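Local coordinates for protein nucleoporin NUP145N (Chaetomium thermophilum, PDB 5HB6) that forms part of the nuclear pore complex, probably serving as scaffold and transport-factor docking site; this piece is its autoproteolytic domain, at residues L81-P94 against Y123-F137. The protein carries 1 engineered substitution. Sequence-based numbering, arbitrary orientation.
Sequences LNVPALISLEHSWP and YDPETGVWAFSVEHF
Ile87 lies over one face of the Phe132 ring, its CB 4.1 Å from the ring centroid in a CH-pi contact, with its CG2 3.6 Å from Phe132 CZ. The ring gets there because Phe132 CG sits between its backbone N and carbonyl carbon (chi1 57°), while Leu89 CD1 meets the ring edge. The Ile87 CD1 methyl reaches on to Phe137, 3.9 Å from CE1, and Ala85 CB touches that ring at its edge. Behind these side chains, strands 85-89 and 129-134 run antiparallel; the hydrogen-bonded pairs are Ala85-Val134, Ile87-Phe132 and Leu89-Trp130.

Past Leu89, Ser92 N closes on Gly128 O (2.9 Å), and Ser92 OG bonds Leu89 O from above its carbonyl plane, on the opposite face from Trp130 N. Gly128 CA lies 3.5 Å from the centroid of the Trp93 six-membered ring, where a CB would clash with the indole. With an alanine replacing Trp93, Gly128 would probably lose its aromatic cover and a gap would open beside Tyr123 OH.

At the far end, Asn82 OD1 takes the Phe137 N-H at 2.7 Å, nearly along the C=O axis, while its ND2 bonds Pro75 O. His136 ND1 takes the N-H of Ala138, probably the engineered substitute for the nucleophile. Strand 129-134 pairs inside the antiparallel sheet of the Nup98-type autopeptidase and leads into the His-Phe pair after which, as in Nup98 relatives, self-cleavage probably occurs.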
ATOM      1  N   LEU A  81       4.613   2.978  10.520  1.00 18.92           N
ATOM      2  CA  LEU A  81       4.216   2.313   9.290  1.00 17.61           C
ATOM      3  C   LEU A  81       5.380   2.082   8.324  1.00 18.31           C
ATOM      4  O   LEU A  81       5.148   1.652   7.189  1.00 18.12           O
ATOM      5  CB  LEU A  81       3.098   3.103   8.616  1.00 17.20           C
ATOM      6  CG  LEU A  81       1.825   3.230   9.433  1.00 17.29           C
ATOM      7  CD1 LEU A  81       0.788   3.978   8.666  1.00 18.32           C
ATOM      8  CD2 LEU A  81       1.294   1.864   9.830  1.00 18.25           C
ATOM      9  N   ASN A  82       6.621   2.338   8.748  1.00 19.22           N
ATOM     10  CA  ASN A  82       7.790   2.161   7.884  1.00 21.25           C
ATOM     11  C   ASN A  82       8.282   0.721   8.002  1.00 21.11           C
ATOM     12  O   ASN A  82       9.362   0.419   8.510  1.00 23.01           O
ATOM     13  CB  ASN A  82       8.876   3.170   8.249  1.00 23.28           C
ATOM     14  CG  ASN A  82       9.957   3.275   7.179  1.00 26.46           C
ATOM     15  OD1 ASN A  82       9.820   2.706   6.091  1.00 28.09           O
ATOM     16  ND2 ASN A  82      11.028   4.025   7.478  1.00 27.24           N
ATOM     17  N   VAL A  83       7.438  -0.179   7.508  1.00 19.48           N
ATOM     18  CA  VAL A  83       7.581  -1.611   7.743  1.00 18.38           C
ATOM     19  C   VAL A  83       7.216  -2.349   6.462  1.00 16.14           C
ATOM     20  O   VAL A  83       6.658  -1.757   5.523  1.00 15.25           O
ATOM     21  CB  VAL A  83       6.690  -2.081   8.908  1.00 19.67           C
ATOM     22  CG1 VAL A  83       7.035  -1.343  10.204  1.00 21.40           C
ATOM     23  CG2 VAL A  83       5.203  -1.906   8.572  1.00 19.64           C
ATOM     24  N   PRO A  84       7.454  -3.654   6.401  1.00 15.10           N
ATOM     25  CA  PRO A  84       7.087  -4.409   5.198  1.00 14.17           C
ATOM     26  C   PRO A  84       5.592  -4.300   4.867  1.00 12.64           C
ATOM     27  O   PRO A  84       4.728  -4.324   5.753  1.00 13.32           O
ATOM     28  CB  PRO A  84       7.498  -5.843   5.558  1.00 16.45           C
ATOM     29  CG  PRO A  84       8.639  -5.664   6.494  1.00 17.41           C
ATOM     30  CD  PRO A  84       8.256  -4.476   7.325  1.00 15.75           C
ATOM     31  N   ALA A  85       5.293  -4.201   3.570  1.00 12.10           N
ATOM     32  CA  ALA A  85       3.915  -3.999   3.131  1.00 12.00           C
ATOM     33  C   ALA A  85       3.713  -4.626   1.767  1.00 10.74           C
ATOM     34  O   ALA A  85       4.645  -4.719   0.963  1.00 12.10           O
ATOM     35  CB  ALA A  85       3.527  -2.509   3.049  1.00 12.92           C
ATOM     36  N   LEU A  86       2.456  -4.991   1.505  0.84 11.05           N
ATOM     37  CA  LEU A  86       2.003  -5.490   0.221  0.84  9.80           C
ATOM     38  C   LEU A  86       1.141  -4.411  -0.405  0.84  9.69           C
ATOM     39  O   LEU A  86       0.078  -4.063   0.135  0.84 10.55           O
ATOM     40  CB  LEU A  86       1.226  -6.792   0.411  0.84 12.24           C
ATOM     41  CG  LEU A  86       0.475  -7.327  -0.823  0.84 15.95           C
ATOM     42  CD1 LEU A  86       1.415  -7.811  -1.862  0.84 18.02           C
ATOM     43  CD2 LEU A  86      -0.446  -8.495  -0.432  0.84 17.37           C
ATOM     44  N   ILE A  87       1.556  -3.931  -1.573  1.00 11.00           N
ATOM     45  CA  ILE A  87       0.901  -2.807  -2.243  1.00 11.03           C
ATOM     46  C   ILE A  87       0.224  -3.356  -3.481  1.00 10.59           C
ATOM     47  O   ILE A  87       0.839  -4.104  -4.243  1.00 11.76           O
ATOM     48  CB  ILE A  87       1.934  -1.729  -2.604  1.00 12.16           C
ATOM     49  CG1 ILE A  87       2.576  -1.200  -1.322  1.00 14.70           C
ATOM     50  CG2 ILE A  87       1.303  -0.625  -3.411  1.00 12.55           C
ATOM     51  CD1 ILE A  87       3.725  -0.288  -1.585  1.00 17.54           C
ATOM     52  N   SER A  88      -1.028  -2.976  -3.695  1.00 10.26           N
ATOM     53  CA  SER A  88      -1.776  -3.443  -4.857  1.00 11.39           C
ATOM     54  C   SER A  88      -2.327  -2.218  -5.553  1.00 11.56           C
ATOM     55  O   SER A  88      -3.073  -1.456  -4.937  1.00 14.32           O
ATOM     56  CB  SER A  88      -2.913  -4.389  -4.413  1.00 13.19           C
ATOM     57  OG  SER A  88      -2.392  -5.486  -3.685  1.00 14.88           O
ATOM     58  N   LEU A  89      -1.972  -2.046  -6.816  1.00 10.24           N
ATOM     59  CA  LEU A  89      -2.314  -0.838  -7.565  1.00 10.87           C
ATOM     60  C   LEU A  89      -3.084  -1.159  -8.832  1.00 10.71           C
ATOM     61  O   LEU A  89      -2.591  -1.859  -9.728  1.00 11.02           O
ATOM     62  CB  LEU A  89      -1.073  -0.048  -7.937  1.00 11.78           C
ATOM     63  CG  LEU A  89      -0.323   0.562  -6.765  1.00 13.24           C
ATOM     64  CD1 LEU A  89       1.005   1.139  -7.185  1.00 14.68           C
ATOM     65  CD2 LEU A  89      -1.143   1.617  -6.056  1.00 15.90           C
ATOM     66  N   GLU A  90      -4.291  -0.604  -8.920  1.00 10.89           N
ATOM     67  CA  GLU A  90      -5.069  -0.604 -10.148  1.00 11.34           C
ATOM     68  C   GLU A  90      -4.367   0.207 -11.244  1.00 11.01           C
ATOM     69  O   GLU A  90      -3.413   0.955 -11.001  1.00 10.93           O
ATOM     70  CB  GLU A  90      -6.463   0.002  -9.907  1.00 12.45           C
ATOM     71  CG  GLU A  90      -7.291  -0.815  -8.921  1.00 15.49           C
ATOM     72  CD  GLU A  90      -8.681  -0.267  -8.685  1.00 19.99           C
ATOM     73  OE1 GLU A  90      -9.172   0.495  -9.534  1.00 20.68           O
ATOM     74  OE2 GLU A  90      -9.266  -0.601  -7.648  1.00 23.84           O
ATOM     75  N   HIS A  91      -4.827   0.003 -12.476  1.00 11.13           N
ATOM     76  CA  HIS A  91      -4.424   0.834 -13.613  1.00 11.01           C
ATOM     77  C   HIS A  91      -2.978   0.591 -14.032  1.00 11.29           C
ATOM     78  O   HIS A  91      -2.322   1.487 -14.563  1.00 11.97           O
ATOM     79  CB  HIS A  91      -4.671   2.330 -13.371  1.00 11.92           C
ATOM     80  CG  HIS A  91      -5.938   2.607 -12.643  1.00 12.18           C
ATOM     81  ND1 HIS A  91      -7.171   2.235 -13.123  1.00 12.83           N
ATOM     82  CD2 HIS A  91      -6.157   3.167 -11.438  1.00 12.80           C
ATOM     83  CE1 HIS A  91      -8.101   2.560 -12.245  1.00 13.51           C
ATOM     84  NE2 HIS A  91      -7.517   3.146 -11.216  1.00 13.65           N
ATOM     85  N   SER A  92      -2.474  -0.613 -13.788  1.00 11.10           N
ATOM     86  CA  SER A  92      -1.092  -0.967 -14.045  1.00 11.23           C
ATOM     87  C   SER A  92      -0.908  -1.719 -15.356  1.00 11.91           C
ATOM     88  O   SER A  92       0.063  -2.476 -15.509  1.00 12.14           O
ATOM     89  CB  SER A  92      -0.525  -1.751 -12.866  1.00 11.69           C
ATOM     90  OG  SER A  92      -0.564  -0.962 -11.681  1.00 11.70           O
ATOM     91  N   TRP A  93      -1.783  -1.436 -16.330  1.00 12.54           N
ATOM     92  CA  TRP A  93      -1.802  -2.014 -17.654  1.00 13.02           C
ATOM     93  C   TRP A  93      -0.490  -1.769 -18.379  1.00 12.80           C
ATOM     94  O   TRP A  93       0.250  -0.833 -18.053  1.00 12.27           O
ATOM     95  CB  TRP A  93      -2.884  -1.310 -18.479  1.00 13.70           C
ATOM     96  CG  TRP A  93      -4.214  -1.198 -17.843  1.00 13.30           C
ATOM     97  CD1 TRP A  93      -4.766  -0.063 -17.330  1.00 13.39           C
ATOM     98  CD2 TRP A  93      -5.170  -2.238 -17.652  1.00 13.14           C
ATOM     99  NE1 TRP A  93      -5.999  -0.332 -16.817  1.00 13.09           N
ATOM    100  CE2 TRP A  93      -6.277  -1.666 -16.995  1.00 12.75           C
ATOM    101  CE3 TRP A  93      -5.191  -3.598 -17.950  1.00 14.59           C
ATOM    102  CZ2 TRP A  93      -7.404  -2.405 -16.655  1.00 14.02           C
ATOM    103  CZ3 TRP A  93      -6.316  -4.326 -17.622  1.00 15.25           C
ATOM    104  CH2 TRP A  93      -7.409  -3.733 -16.989  1.00 14.94           C
ATOM    105  N   PRO A  94      -0.235  -2.564 -19.415  1.00 13.43           N
ATOM    106  CA  PRO A  94       0.830  -2.257 -20.369  1.00 14.17           C
ATOM    107  C   PRO A  94       0.755  -0.810 -20.826  1.00 13.83           C
ATOM    108  O   PRO A  94      -0.303  -0.163 -20.749  1.00 13.77           O
ATOM    109  CB  PRO A  94       0.521  -3.208 -21.531  1.00 15.93           C
ATOM    110  CG  PRO A  94      -0.080  -4.408 -20.884  1.00 15.54           C
ATOM    111  CD  PRO A  94      -0.963  -3.795 -19.790  1.00 14.21           C
ATOM    112  N   TYR A 123       0.315  -9.956 -11.134  1.00 15.28           N
ATOM    113  CA  TYR A 123      -0.337  -9.054 -12.064  1.00 15.74           C
ATOM    114  C   TYR A 123      -1.557  -9.774 -12.618  1.00 17.60           C
ATOM    115  O   TYR A 123      -1.446 -10.909 -13.089  1.00 19.01           O
ATOM    116  CB  TYR A 123       0.590  -8.634 -13.209  1.00 15.80           C
ATOM    117  CG  TYR A 123      -0.149  -7.762 -14.178  1.00 15.97           C
ATOM    118  CD1 TYR A 123      -0.441  -6.462 -13.859  1.00 14.70           C
ATOM    119  CD2 TYR A 123      -0.572  -8.246 -15.402  1.00 17.11           C
ATOM    120  CE1 TYR A 123      -1.169  -5.649 -14.730  1.00 14.60           C
ATOM    121  CE2 TYR A 123      -1.282  -7.438 -16.283  1.00 16.61           C
ATOM    122  CZ  TYR A 123      -1.573  -6.142 -15.952  1.00 15.13           C
ATOM    123  OH  TYR A 123      -2.299  -5.298 -16.757  1.00 16.00           O
ATOM    124  N   ASP A 124      -2.724  -9.140 -12.515  1.00 18.44           N
ATOM    125  CA  ASP A 124      -3.964  -9.732 -12.994  1.00 20.57           C
ATOM    126  C   ASP A 124      -4.293  -9.087 -14.331  1.00 20.91           C
ATOM    127  O   ASP A 124      -4.655  -7.904 -14.359  1.00 19.54           O
ATOM    128  CB  ASP A 124      -5.089  -9.487 -11.992  1.00 23.37           C
ATOM    129  CG  ASP A 124      -6.396 -10.134 -12.401  1.00 26.79           C
ATOM    130  OD1 ASP A 124      -6.687 -10.195 -13.614  1.00 28.87           O
ATOM    131  OD2 ASP A 124      -7.137 -10.574 -11.493  1.00 28.93           O
ATOM    132  N   PRO A 125      -4.191  -9.804 -15.453  1.00 22.83           N
ATOM    133  CA  PRO A 125      -4.392  -9.159 -16.760  1.00 24.05           C
ATOM    134  C   PRO A 125      -5.807  -8.671 -16.997  1.00 24.00           C
ATOM    135  O   PRO A 125      -5.996  -7.760 -17.813  1.00 23.53           O
ATOM    136  CB  PRO A 125      -4.036 -10.259 -17.768  1.00 25.83           C
ATOM    137  CG  PRO A 125      -3.252 -11.264 -16.995  1.00 27.53           C
ATOM    138  CD  PRO A 125      -3.719 -11.190 -15.577  1.00 25.44           C
ATOM    139  N   GLU A 126      -6.804  -9.247 -16.324  1.00 24.04           N
ATOM    140  CA  GLU A 126      -8.188  -8.822 -16.507  1.00 24.62           C
ATOM    141  C   GLU A 126      -8.480  -7.514 -15.791  1.00 23.19           C
ATOM    142  O   GLU A 126      -9.202  -6.666 -16.321  1.00 23.76           O
ATOM    143  CB  GLU A 126      -9.141  -9.901 -15.995  1.00 26.35           C
ATOM    144  CG  GLU A 126     -10.593  -9.522 -16.165  1.00 30.70           C
ATOM    145  CD  GLU A 126     -11.538 -10.656 -15.845  1.00 36.11           C
ATOM    146  OE1 GLU A 126     -11.113 -11.617 -15.168  1.00 38.54           O
ATOM    147  OE2 GLU A 126     -12.707 -10.582 -16.281  1.00 37.80           O
ATOM    148  N   THR A 127      -7.935  -7.340 -14.588  1.00 20.81           N
ATOM    149  CA  THR A 127      -8.244  -6.176 -13.772  1.00 19.05           C
ATOM    150  C   THR A 127      -7.187  -5.091 -13.835  1.00 16.76           C
ATOM    151  O   THR A 127      -7.454  -3.971 -13.400  1.00 16.93           O
ATOM    152  CB  THR A 127      -8.409  -6.567 -12.305  1.00 19.54           C
ATOM    153  OG1 THR A 127      -7.150  -7.014 -11.794  1.00 20.08           O
ATOM    154  CG2 THR A 127      -9.432  -7.674 -12.156  1.00 21.13           C
ATOM    155  N   GLY A 128      -5.997  -5.395 -14.336  1.00 14.97           N
ATOM    156  CA  GLY A 128      -4.944  -4.412 -14.400  1.00 14.02           C
ATOM    157  C   GLY A 128      -4.246  -4.143 -13.088  1.00 12.20           C
ATOM    158  O   GLY A 128      -3.513  -3.165 -12.979  1.00 12.14           O
ATOM    159  N   VAL A 129      -4.430  -4.995 -12.088  1.00 12.27           N
ATOM    160  CA  VAL A 129      -3.853  -4.781 -10.766  1.00 11.41           C
ATOM    161  C   VAL A 129      -2.474  -5.431 -10.709  1.00 11.98           C
ATOM    162  O   VAL A 129      -2.315  -6.647 -10.923  1.00 13.46           O
ATOM    163  CB  VAL A 129      -4.754  -5.346  -9.661  1.00 12.71           C
ATOM    164  CG1 VAL A 129      -4.067  -5.282  -8.286  1.00 14.26           C
ATOM    165  CG2 VAL A 129      -6.048  -4.565  -9.599  1.00 13.40           C
ATOM    166  N   TRP A 130      -1.474  -4.633 -10.366  1.00 11.15           N
ATOM    167  CA  TRP A 130      -0.133  -5.096 -10.023  1.00 10.67           C
ATOM    168  C   TRP A 130       0.032  -5.046  -8.517  1.00 10.63           C
ATOM    169  O   TRP A 130      -0.191  -4.006  -7.900  1.00 10.96           O
ATOM    170  CB  TRP A 130       0.854  -4.124 -10.674  1.00 11.68           C
ATOM    171  CG  TRP A 130       2.316  -4.237 -10.278  1.00 10.94           C
ATOM    172  CD1 TRP A 130       3.057  -5.363  -9.953  1.00 11.49           C
ATOM    173  CD2 TRP A 130       3.212  -3.144 -10.177  1.00 11.10           C
ATOM    174  NE1 TRP A 130       4.347  -5.009  -9.704  1.00 11.85           N
ATOM    175  CE2 TRP A 130       4.472  -3.653  -9.823  1.00 11.50           C
ATOM    176  CE3 TRP A 130       3.068  -1.770 -10.389  1.00 12.66           C
ATOM    177  CZ2 TRP A 130       5.583  -2.840  -9.637  1.00 13.30           C
ATOM    178  CZ3 TRP A 130       4.163  -0.951 -10.216  1.00 13.53           C
ATOM    179  CH2 TRP A 130       5.405  -1.486  -9.823  1.00 13.97           C
ATOM    180  N   ALA A 131       0.442  -6.172  -7.950  1.00 11.04           N
ATOM    181  CA  ALA A 131       0.704  -6.274  -6.526  1.00 11.37           C
ATOM    182  C   ALA A 131       2.163  -6.620  -6.325  1.00 11.29           C
ATOM    183  O   ALA A 131       2.734  -7.428  -7.064  1.00 12.63           O
ATOM    184  CB  ALA A 131      -0.188  -7.307  -5.868  1.00 12.22           C
ATOM    185  N   PHE A 132       2.754  -6.000  -5.316  1.00 11.13           N
ATOM    186  CA  PHE A 132       4.159  -6.209  -5.020  1.00 11.54           C
ATOM    187  C   PHE A 132       4.406  -5.890  -3.554  1.00 11.37           C
ATOM    188  O   PHE A 132       3.657  -5.119  -2.938  1.00 11.50           O
ATOM    189  CB  PHE A 132       5.043  -5.331  -5.914  1.00 12.83           C
ATOM    190  CG  PHE A 132       4.741  -3.852  -5.806  1.00 12.91           C
ATOM    191  CD1 PHE A 132       3.730  -3.271  -6.564  1.00 14.36           C
ATOM    192  CD2 PHE A 132       5.458  -3.048  -4.943  1.00 13.50           C
ATOM    193  CE1 PHE A 132       3.450  -1.925  -6.466  1.00 16.18           C
ATOM    194  CE2 PHE A 132       5.167  -1.674  -4.844  1.00 14.30           C
ATOM    195  CZ  PHE A 132       4.155  -1.133  -5.586  1.00 15.59           C
ATOM    196  N   SER A 133       5.472  -6.457  -3.008  1.00 11.66           N
ATOM    197  CA  SER A 133       5.868  -6.159  -1.645  1.00 12.69           C
ATOM    198  C   SER A 133       7.045  -5.189  -1.639  1.00 12.56           C
ATOM    199  O   SER A 133       7.876  -5.155  -2.548  1.00 13.84           O
ATOM    200  CB  SER A 133       6.249  -7.429  -0.885  1.00 14.14           C
ATOM    201  OG  SER A 133       5.113  -8.197  -0.527  1.00 16.07           O
ATOM    202  N   VAL A 134       7.132  -4.443  -0.550  1.00 13.39           N
ATOM    203  CA  VAL A 134       8.296  -3.635  -0.239  1.00 14.29           C
ATOM    204  C   VAL A 134       8.719  -4.011   1.174  1.00 14.88           C
ATOM    205  O   VAL A 134       7.919  -4.480   1.990  1.00 14.64           O
ATOM    206  CB  VAL A 134       8.014  -2.119  -0.375  1.00 15.57           C
ATOM    207  CG1 VAL A 134       7.593  -1.797  -1.796  1.00 16.64           C
ATOM    208  CG2 VAL A 134       6.972  -1.642   0.632  1.00 16.05           C
ATOM    209  N   GLU A 135       9.991  -3.798   1.465  1.00 17.52           N
ATOM    210  CA  GLU A 135      10.519  -4.077   2.795  1.00 20.24           C
ATOM    211  C   GLU A 135      10.313  -2.935   3.760  1.00 20.74           C
ATOM    212  O   GLU A 135      10.372  -3.147   4.971  1.00 20.56           O
ATOM    213  CB  GLU A 135      12.014  -4.388   2.710  1.00 25.04           C
ATOM    214  CG  GLU A 135      12.298  -5.649   1.938  1.00 30.90           C
ATOM    215  CD  GLU A 135      11.438  -6.809   2.392  1.00 37.12           C
ATOM    216  OE1 GLU A 135      11.443  -7.121   3.602  1.00 38.60           O
ATOM    217  OE2 GLU A 135      10.747  -7.408   1.530  1.00 40.15           O
ATOM    218  N   HIS A 136      10.083  -1.739   3.251  1.00 20.95           N
ATOM    219  CA  HIS A 136       9.923  -0.542   4.065  1.00 23.68           C
ATOM    220  C   HIS A 136       9.673   0.585   3.083  1.00 22.64           C
ATOM    221  O   HIS A 136       9.610   0.337   1.878  1.00 21.56           O
ATOM    222  CB  HIS A 136      11.179  -0.253   4.882  1.00 26.32           C
ATOM    223  CG  HIS A 136      12.428  -0.275   4.066  1.00 27.62           C
ATOM    224  ND1 HIS A 136      12.695   0.661   3.092  1.00 30.30           N
ATOM    225  CD2 HIS A 136      13.453  -1.156   4.037  1.00 29.50           C
ATOM    226  CE1 HIS A 136      13.847   0.371   2.513  1.00 31.16           C
ATOM    227  NE2 HIS A 136      14.329  -0.726   3.072  1.00 31.15           N
ATOM    228  N   PHE A 137       9.552   1.814   3.573  1.00 24.48           N
ATOM    229  CA  PHE A 137       9.294   2.969   2.721  1.00 27.02           C
ATOM    230  C   PHE A 137      10.440   3.967   2.753  1.00 33.11           C
ATOM    231  O   PHE A 137      10.252   5.138   2.420  1.00 32.98           O
ATOM    232  CB  PHE A 137       7.957   3.602   3.101  1.00 24.86           C
ATOM    233  CG  PHE A 137       6.798   2.702   2.814  1.00 21.39           C
ATOM    234  CD1 PHE A 137       6.171   2.735   1.583  1.00 20.21           C
ATOM    235  CD2 PHE A 137       6.362   1.784   3.749  1.00 20.31           C
ATOM    236  CE1 PHE A 137       5.128   1.889   1.311  1.00 18.79           C
ATOM    237  CE2 PHE A 137       5.308   0.928   3.474  1.00 19.50           C
ATOM    238  CZ  PHE A 137       4.690   0.985   2.263  1.00 18.34           C
TER
HETATM  239  O   HOH W   1      -7.068  -1.279 -13.296  1.00 17.67           O